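Glycosyl hydrolase family 10 (Bacteroides intestinalis DSM 17393, PDB 4QPW) binds xylan chains through this carbohydrate-binding module, one part of a longer, modular enzyme that probably hydrolyses glycosidic bonds in the polysaccharide. Local coordinates at residues E37-N51 against Q124-Y136. Sequence-based numbering, arbitrary orientation.
Sequences EGCLEIKTSVAASQN and QSGLFVGTIQIKY. With XYP (beta-D-xylopyranose), chain B.
In the beta-sandwich of this carbohydrate-binding module, antiparallel strands 39-44 and 130-141 pair through Leu-40 with Ile-134 and Ile-42 with Ile-132, both hydrogen-bonded pairs. On the face carrying Glu-41 and Gln-133 the two side chains run side by side. Gln-133 NE2 reaches Glu-41 OE2 at 2.8 Å; the acceptor lies in the amide plane, while the N-H meets OE2 on its anti side, tilted 25° from the carboxylate plane. OE2 also accepts from Asn-34 ND2, and Gln-133 OE1 from Arg-77. With CG anti to the backbone N (chi1 -178°) and the chain extended beyond it, Glu-41 also lays CG 3.6 Å from Thr-131 CG2. Cut back to alanine, Glu-41 would probably leave both amides without this shared acceptor and uncover the Thr-131 methyl. The other face turns Ile-42 CD1 to Ile-134 CD1, 4.0 Å away, in the sandwich interior. At the end of strand 39-44, Thr-44 OG1 donates to Phe-128 O (2.7 Å) and accepts from Gly-130 N, fastening the loop that holds the type I turn 125-128. Asn-51 grips that turn: OD1 takes Leu-127 N at 3.0 Å, nearly straight at 172°, and O takes Gly-126 N. Water 4 bridges Asn-51 ND2 to Gln-124 OE1, and NE2 of the same amide donates to xylose O3 (3.0 Å) in the glycan pocket.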
ATOM      1  N   GLU A  37       3.514 -15.960   7.126  1.00 16.58           N
ATOM      2  CA  GLU A  37       3.083 -15.741   5.706  1.00 15.37           C
ATOM      3  C   GLU A  37       4.186 -15.033   4.935  1.00 14.55           C
ATOM      4  O   GLU A  37       4.341 -15.292   3.724  1.00 16.47           O
ATOM      5  CB  GLU A  37       1.815 -15.008   5.689  1.00 16.04           C
ATOM      6  CG  GLU A  37       1.092 -14.822   4.322  1.00 16.61           C
ATOM      7  CD  GLU A  37       0.512 -16.101   3.750  1.00 19.74           C
ATOM      8  OE1 GLU A  37       0.079 -16.983   4.609  1.00 22.45           O
ATOM      9  OE2 GLU A  37       0.482 -16.340   2.485  1.00 15.51           O
ATOM     10  N   GLY A  38       4.998 -14.172   5.540  1.00 14.20           N
ATOM     11  CA  GLY A  38       5.973 -13.404   4.872  1.00 13.12           C
ATOM     12  C   GLY A  38       5.353 -12.183   4.131  1.00 11.32           C
ATOM     13  O   GLY A  38       5.427 -12.096   2.883  1.00 13.35           O
ATOM     14  N   CYS A  39       4.697 -11.273   4.837  1.00 10.11           N
ATOM     15  CA  CYS A  39       3.964 -10.163   4.266  1.00  9.31           C
ATOM     16  C   CYS A  39       3.791  -9.062   5.257  1.00  8.87           C
ATOM     17  O   CYS A  39       3.825  -9.307   6.489  1.00 10.57           O
ATOM     18  CB  CYS A  39       2.614 -10.628   3.734  1.00 10.36           C
ATOM     19  SG  CYS A  39       1.500 -11.317   4.922  1.00 12.62           S
ATOM     20  N   LEU A  40       3.557  -7.852   4.781  1.00  9.07           N
ATOM     21  CA  LEU A  40       3.007  -6.786   5.608  1.00  9.55           C
ATOM     22  C   LEU A  40       1.559  -7.120   5.914  1.00  9.35           C
ATOM     23  O   LEU A  40       0.830  -7.562   5.005  1.00 11.10           O
ATOM     24  CB  LEU A  40       3.159  -5.457   4.880  1.00  9.86           C
ATOM     25  CG  LEU A  40       2.615  -4.237   5.534  1.00  9.69           C
ATOM     26  CD1 LEU A  40       3.239  -3.940   6.895  1.00 11.21           C
ATOM     27  CD2 LEU A  40       2.766  -3.039   4.647  1.00 11.10           C
ATOM     28  N   GLU A  41       1.074  -6.898   7.122  1.00  9.30           N
ATOM     29  CA  GLU A  41      -0.280  -7.230   7.511  1.00  9.65           C
ATOM     30  C   GLU A  41      -0.920  -6.069   8.258  1.00  9.51           C
ATOM     31  O   GLU A  41      -0.336  -5.507   9.185  1.00 10.37           O
ATOM     32  CB  GLU A  41      -0.243  -8.493   8.368  1.00 11.62           C
ATOM     33  CG  GLU A  41      -1.588  -9.012   8.824  1.00 14.18           C
ATOM     34  CD  GLU A  41      -1.560 -10.471   9.330  1.00 17.79           C
ATOM     35  OE1 GLU A  41      -1.907 -10.594  10.550  1.00 28.13           O
ATOM     36  OE2 GLU A  41      -1.325 -11.399   8.624  1.00 18.37           O
ATOM     37  N   ILE A  42      -2.128  -5.751   7.870  1.00  9.78           N
ATOM     38  CA  ILE A  42      -2.948  -4.677   8.491  1.00 10.31           C
ATOM     39  C   ILE A  42      -4.225  -5.391   8.983  1.00 10.32           C
ATOM     40  O   ILE A  42      -5.040  -5.876   8.149  1.00 11.50           O
ATOM     41  CB  ILE A  42      -3.258  -3.550   7.570  1.00 10.00           C
ATOM     42  CG1 ILE A  42      -1.926  -2.961   7.004  1.00 10.20           C
ATOM     43  CG2 ILE A  42      -4.127  -2.503   8.267  1.00 11.50           C
ATOM     44  CD1 ILE A  42      -1.553  -3.472   5.611  1.00 11.10           C
ATOM     45  N   LYS A  43      -4.392  -5.500  10.303  1.00 11.05           N
ATOM     46  CA  LYS A  43      -5.535  -6.207  10.882  1.00 12.26           C
ATOM     47  C   LYS A  43      -6.407  -5.275  11.659  1.00 11.90           C
ATOM     48  O   LYS A  43      -5.917  -4.522  12.504  1.00 12.97           O
ATOM     49  CB  LYS A  43      -5.064  -7.281  11.787  1.00 14.96           C
ATOM     50  CG  LYS A  43      -4.521  -8.458  11.178  1.00 25.80           C
ATOM     51  CD  LYS A  43      -4.523  -9.599  12.223  1.00 36.51           C
ATOM     52  CE  LYS A  43      -5.900  -9.699  12.842  1.00 39.99           C
ATOM     53  NZ  LYS A  43      -6.342 -11.105  13.033  1.00 51.17           N
ATOM     54  N   THR A  44      -7.697  -5.354  11.409  1.00 12.03           N
ATOM     55  CA  THR A  44      -8.708  -4.463  12.020  1.00 12.20           C
ATOM     56  C   THR A  44      -9.870  -5.292  12.464  1.00 12.95           C
ATOM     57  O   THR A  44     -10.316  -6.243  11.801  1.00 14.24           O
ATOM     58  CB  THR A  44      -9.227  -3.453  11.124  1.00 13.29           C
ATOM     59  OG1 THR A  44      -9.656  -4.113   9.913  1.00 13.93           O
ATOM     60  CG2 THR A  44      -8.205  -2.406  10.781  1.00 13.89           C
ATOM     61  N   SER A  45     -10.422  -4.970  13.674  1.00 13.99           N
ATOM     62  CA  SER A  45     -11.729  -5.593  14.106  1.00 14.75           C
ATOM     63  C   SER A  45     -12.794  -4.598  14.153  1.00 14.91           C
ATOM     64  O   SER A  45     -14.007  -5.018  14.297  1.00 17.37           O
ATOM     65  CB  SER A  45     -11.564  -6.375  15.396  1.00 15.81           C
ATOM     66  OG  SER A  45     -11.250  -5.509  16.435  1.00 17.15           O
ATOM     67  N   VAL A  46     -12.576  -3.324  14.017  1.00 14.65           N
ATOM     68  CA  VAL A  46     -13.575  -2.238  14.064  1.00 15.11           C
ATOM     69  C   VAL A  46     -13.293  -1.284  12.924  1.00 14.44           C
ATOM     70  O   VAL A  46     -12.143  -0.725  12.833  1.00 15.48           O
ATOM     71  CB  VAL A  46     -13.582  -1.461  15.436  1.00 15.54           C
ATOM     72  CG1 VAL A  46     -14.595  -0.352  15.388  1.00 15.62           C
ATOM     73  CG2 VAL A  46     -13.827  -2.408  16.588  1.00 17.32           C
ATOM     74  N   ALA A  47     -14.236  -0.977  12.076  1.00 15.10           N
ATOM     75  CA  ALA A  47     -14.030   0.023  11.015  1.00 15.49           C
ATOM     76  C   ALA A  47     -13.815   1.359  11.591  1.00 14.73           C
ATOM     77  O   ALA A  47     -14.552   1.777  12.597  1.00 15.86           O
ATOM     78  CB  ALA A  47     -15.232   0.048  10.093  1.00 17.21           C
ATOM     79  N   ALA A  48     -12.920   2.162  11.099  1.00 14.24           N
ATOM     80  CA  ALA A  48     -12.794   3.529  11.487  1.00 14.04           C
ATOM     81  C   ALA A  48     -13.936   4.341  10.854  1.00 14.76           C
ATOM     82  O   ALA A  48     -14.536   3.923   9.874  1.00 16.41           O
ATOM     83  CB  ALA A  48     -11.431   4.095  11.003  1.00 13.69           C
ATOM     84  N   SER A  49     -14.108   5.573  11.304  1.00 15.52           N
ATOM     85  CA  SER A  49     -15.155   6.448  10.711  1.00 15.56           C
ATOM     86  C   SER A  49     -14.754   7.042   9.424  1.00 16.31           C
ATOM     87  O   SER A  49     -15.616   7.556   8.657  1.00 17.94           O
ATOM     88  CB  SER A  49     -15.533   7.568  11.758  1.00 17.34           C
ATOM     89  OG  SER A  49     -14.435   8.291  12.102  1.00 19.21           O
ATOM     90  N   GLN A  50     -13.435   7.127   9.134  1.00 14.90           N
ATOM     91  CA  GLN A  50     -12.915   7.637   7.872  1.00 15.20           C
ATOM     92  C   GLN A  50     -11.866   6.648   7.337  1.00 14.00           C
ATOM     93  O   GLN A  50     -11.048   6.128   8.088  1.00 13.67           O
ATOM     94  CB  GLN A  50     -12.296   9.029   8.007  1.00 16.75           C
ATOM     95  CG  GLN A  50     -13.207  10.054   8.754  1.00 20.75           C
ATOM     96  CD  GLN A  50     -13.040  11.493   8.308  1.00 34.55           C
ATOM     97  OE1 GLN A  50     -12.812  11.795   7.116  1.00 42.77           O
ATOM     98  NE2 GLN A  50     -13.090  12.419   9.293  1.00 43.80           N
ATOM     99  N   ASN A  51     -11.777   6.565   6.026  1.00 13.83           N
ATOM    100  CA  ASN A  51     -10.752   5.648   5.453  1.00 13.22           C
ATOM    101  C   ASN A  51      -9.350   6.105   5.785  1.00 12.91           C
ATOM    102  O   ASN A  51      -8.496   5.196   5.981  1.00 13.02           O
ATOM    103  CB  ASN A  51     -11.021   5.461   3.986  1.00 15.79           C
ATOM    104  CG  ASN A  51     -10.472   4.118   3.456  1.00 13.84           C
ATOM    105  OD1 ASN A  51     -10.762   3.007   3.872  1.00 15.52           O
ATOM    106  ND2 ASN A  51      -9.550   4.288   2.489  1.00 15.21           N
ATOM    107  N   GLN A 124      -4.396   3.468   2.310  1.00  9.47           N
ATOM    108  CA  GLN A 124      -5.447   3.746   3.289  1.00  9.98           C
ATOM    109  C   GLN A 124      -6.538   2.699   3.251  1.00 10.35           C
ATOM    110  O   GLN A 124      -7.007   2.326   2.127  1.00 11.63           O
ATOM    111  CB  GLN A 124      -6.039   5.135   3.054  1.00 11.64           C
ATOM    112  CG  GLN A 124      -4.988   6.222   3.046  1.00 13.48           C
ATOM    113  CD  GLN A 124      -5.481   7.677   3.004  1.00 14.50           C
ATOM    114  OE1 GLN A 124      -6.621   7.901   2.618  1.00 17.19           O
ATOM    115  NE2 GLN A 124      -4.746   8.601   3.475  1.00 14.57           N
ATOM    116  N   SER A 125      -6.962   2.219   4.429  1.00 10.64           N
ATOM    117  CA  SER A 125      -7.926   1.135   4.515  1.00 10.81           C
ATOM    118  C   SER A 125      -8.794   1.230   5.793  1.00 10.51           C
ATOM    119  O   SER A 125      -9.246   0.206   6.220  1.00 10.92           O
ATOM    120  CB  SER A 125      -7.200  -0.171   4.374  1.00 10.70           C
ATOM    121  OG  SER A 125      -6.226  -0.349   5.378  1.00 10.98           O
ATOM    122  N   GLY A 126      -8.980   2.429   6.304  1.00 10.60           N
ATOM    123  CA  GLY A 126      -9.734   2.536   7.578  1.00 11.71           C
ATOM    124  C   GLY A 126     -11.141   1.940   7.557  1.00 12.16           C
ATOM    125  O   GLY A 126     -11.619   1.527   8.655  1.00 13.45           O
ATOM    126  N   LEU A 127     -11.791   1.905   6.422  1.00 12.63           N
ATOM    127  CA  LEU A 127     -13.161   1.358   6.402  1.00 13.47           C
ATOM    128  C   LEU A 127     -13.205  -0.103   6.342  1.00 13.97           C
ATOM    129  O   LEU A 127     -14.303  -0.748   6.434  1.00 16.51           O
ATOM    130  CB  LEU A 127     -13.910   1.930   5.197  1.00 15.19           C
ATOM    131  CG  LEU A 127     -14.027   3.419   5.187  1.00 15.46           C
ATOM    132  CD1 LEU A 127     -14.689   3.980   3.885  1.00 18.90           C
ATOM    133  CD2 LEU A 127     -14.795   3.946   6.401  1.00 17.47           C
ATOM    134  N   PHE A 128     -12.082  -0.847   6.113  1.00 13.24           N
ATOM    135  CA  PHE A 128     -12.053  -2.273   5.992  1.00 12.91           C
ATOM    136  C   PHE A 128     -11.901  -2.968   7.266  1.00 12.84           C
ATOM    137  O   PHE A 128     -10.974  -2.649   8.045  1.00 13.90           O
ATOM    138  CB  PHE A 128     -10.922  -2.731   5.001  1.00 13.84           C
ATOM    139  CG  PHE A 128     -10.886  -4.212   4.798  1.00 13.16           C
ATOM    140  CD1 PHE A 128     -11.826  -4.849   3.987  1.00 14.65           C
ATOM    141  CD2 PHE A 128     -10.020  -5.013   5.436  1.00 13.90           C
ATOM    142  CE1 PHE A 128     -11.783  -6.225   3.815  1.00 15.18           C
ATOM    143  CE2 PHE A 128      -9.955  -6.354   5.219  1.00 13.76           C
ATOM    144  CZ  PHE A 128     -10.866  -7.005   4.477  1.00 15.02           C
ATOM    145  N   VAL A 129     -12.768  -3.951   7.562  1.00 14.12           N
ATOM    146  CA  VAL A 129     -12.716  -4.822   8.671  1.00 13.38           C
ATOM    147  C   VAL A 129     -12.195  -6.183   8.336  1.00 14.22           C
ATOM    148  O   VAL A 129     -12.839  -6.874   7.537  1.00 15.51           O
ATOM    149  CB  VAL A 129     -14.087  -4.931   9.442  1.00 15.26           C
ATOM    150  CG1 VAL A 129     -13.944  -5.813  10.635  1.00 17.00           C
ATOM    151  CG2 VAL A 129     -14.560  -3.566   9.784  1.00 17.46           C
ATOM    152  N   GLY A 130     -11.084  -6.611   8.855  1.00 13.11           N
ATOM    153  CA  GLY A 130     -10.496  -7.892   8.606  1.00 14.21           C
ATOM    154  C   GLY A 130      -8.978  -7.794   8.506  1.00 12.17           C
ATOM    155  O   GLY A 130      -8.357  -6.956   9.160  1.00 13.62           O
ATOM    156  N   THR A 131      -8.405  -8.678   7.713  1.00 12.29           N
ATOM    157  CA  THR A 131      -6.918  -8.737   7.544  1.00 11.95           C
ATOM    158  C   THR A 131      -6.607  -8.410   6.085  1.00 11.85           C
ATOM    159  O   THR A 131      -7.161  -9.069   5.166  1.00 12.87           O
ATOM    160  CB  THR A 131      -6.413 -10.078   7.897  1.00 13.49           C
ATOM    161  OG1 THR A 131      -6.768 -10.425   9.292  1.00 16.52           O
ATOM    162  CG2 THR A 131      -4.883 -10.202   7.818  1.00 14.61           C
ATOM    163  N   ILE A 132      -5.745  -7.411   5.866  1.00 10.52           N
ATOM    164  CA  ILE A 132      -5.107  -7.116   4.554  1.00  9.97           C
ATOM    165  C   ILE A 132      -3.684  -7.585   4.635  1.00 10.10           C
ATOM    166  O   ILE A 132      -2.954  -7.305   5.604  1.00 10.42           O
ATOM    167  CB  ILE A 132      -5.215  -5.637   4.273  1.00 10.02           C
ATOM    168  CG1 ILE A 132      -6.677  -5.216   4.157  1.00 12.04           C
ATOM    169  CG2 ILE A 132      -4.394  -5.315   3.022  1.00 11.58           C
ATOM    170  CD1 ILE A 132      -6.837  -3.722   4.068  1.00 13.13           C
ATOM    171  N   GLN A 133      -3.226  -8.318   3.618  1.00  9.25           N
ATOM    172  CA  GLN A 133      -1.820  -8.745   3.483  1.00  9.30           C
ATOM    173  C   GLN A 133      -1.229  -8.251   2.178  1.00  8.75           C
ATOM    174  O   GLN A 133      -1.887  -8.305   1.118  1.00  9.33           O
ATOM    175  CB  GLN A 133      -1.770 -10.242   3.558  1.00 10.45           C
ATOM    176  CG  GLN A 133      -2.243 -10.776   4.945  1.00 12.27           C
ATOM    177  CD  GLN A 133      -2.157 -12.293   5.046  1.00 14.41           C
ATOM    178  OE1 GLN A 133      -2.326 -12.991   4.051  1.00 17.07           O
ATOM    179  NE2 GLN A 133      -1.840 -12.768   6.186  1.00 16.36           N
ATOM    180  N   ILE A 134      -0.015  -7.692   2.269  1.00  8.83           N
ATOM    181  CA  ILE A 134       0.690  -7.096   1.121  1.00  8.69           C
ATOM    182  C   ILE A 134       2.030  -7.758   1.029  1.00  8.03           C
ATOM    183  O   ILE A 134       2.850  -7.721   1.932  1.00  8.80           O
ATOM    184  CB  ILE A 134       0.787  -5.572   1.295  1.00  8.79           C
ATOM    185  CG1 ILE A 134      -0.603  -4.963   1.315  1.00  9.96           C
ATOM    186  CG2 ILE A 134       1.665  -5.004   0.157  1.00  9.71           C
ATOM    187  CD1 ILE A 134      -0.633  -3.483   1.680  1.00 10.58           C
ATOM    188  N   LYS A 135       2.288  -8.444  -0.112  1.00  8.13           N
ATOM    189  CA  LYS A 135       3.512  -9.200  -0.263  1.00  8.35           C
ATOM    190  C   LYS A 135       4.724  -8.348  -0.765  1.00  7.87           C
ATOM    191  O   LYS A 135       5.836  -8.622  -0.327  1.00  9.46           O
ATOM    192  CB  LYS A 135       3.230 -10.336  -1.270  1.00  9.25           C
ATOM    193  CG  LYS A 135       4.187 -11.441  -1.357  1.00 12.85           C
ATOM    194  CD  LYS A 135       4.116 -12.329  -0.121  1.00 13.71           C
ATOM    195  CE  LYS A 135       5.068 -13.540  -0.208  1.00 13.48           C
ATOM    196  NZ  LYS A 135       5.079 -14.325   1.047  1.00 13.10           N
ATOM    197  N   TYR A 136       4.454  -7.433  -1.653  1.00  8.18           N
ATOM    198  CA  TYR A 136       5.520  -6.588  -2.247  1.00  8.19           C
ATOM    199  C   TYR A 136       4.880  -5.425  -2.901  1.00  7.82           C
ATOM    200  O   TYR A 136       3.678  -5.428  -3.226  1.00  8.25           O
ATOM    201  CB  TYR A 136       6.418  -7.374  -3.262  1.00  9.46           C
ATOM    202  CG  TYR A 136       5.667  -7.991  -4.427  1.00  9.24           C
ATOM    203  CD1 TYR A 136       5.257  -7.228  -5.515  1.00  9.15           C
ATOM    204  CD2 TYR A 136       5.332  -9.343  -4.445  1.00 10.24           C
ATOM    205  CE1 TYR A 136       4.628  -7.807  -6.606  1.00  9.79           C
ATOM    206  CE2 TYR A 136       4.689  -9.921  -5.487  1.00 10.80           C
ATOM    207  CZ  TYR A 136       4.310  -9.141  -6.514  1.00  9.58           C
ATOM    208  OH  TYR A 136       3.603  -9.696  -7.659  1.00 12.35           O
TER
HETATM  209  C1  XYP B   3      -3.893  13.211   6.029  1.00 16.42           C
HETATM  210  C2  XYP B   3      -4.387  12.080   5.173  1.00 15.70           C
HETATM  211  C3  XYP B   3      -5.368  12.564   4.116  1.00 17.51           C
HETATM  212  C4  XYP B   3      -6.494  13.360   4.827  1.00 19.00           C
HETATM  213  C5  XYP B   3      -5.888  14.373   5.723  1.00 16.85           C
HETATM  214  O2  XYP B   3      -3.290  11.465   4.495  1.00 16.06           O
HETATM  215  O3  XYP B   3      -5.898  11.415   3.392  1.00 18.67           O
HETATM  216  O4  XYP B   3      -7.309  13.927   3.792  1.00 21.38           O
HETATM  217  O5  XYP B   3      -5.066  13.795   6.716  1.00 20.04           O
HETATM  218  O   HOH W   1       2.581 -15.436   0.831  1.00 16.02           O
HETATM  219  O   HOH W   2      -1.647 -15.783   6.601  1.00 25.95           O
HETATM  220  O   HOH W   3      -5.759 -12.802  10.161  1.00 36.47           O
HETATM  221  O   HOH W   4      -8.836   6.747   1.439  1.00 20.72           O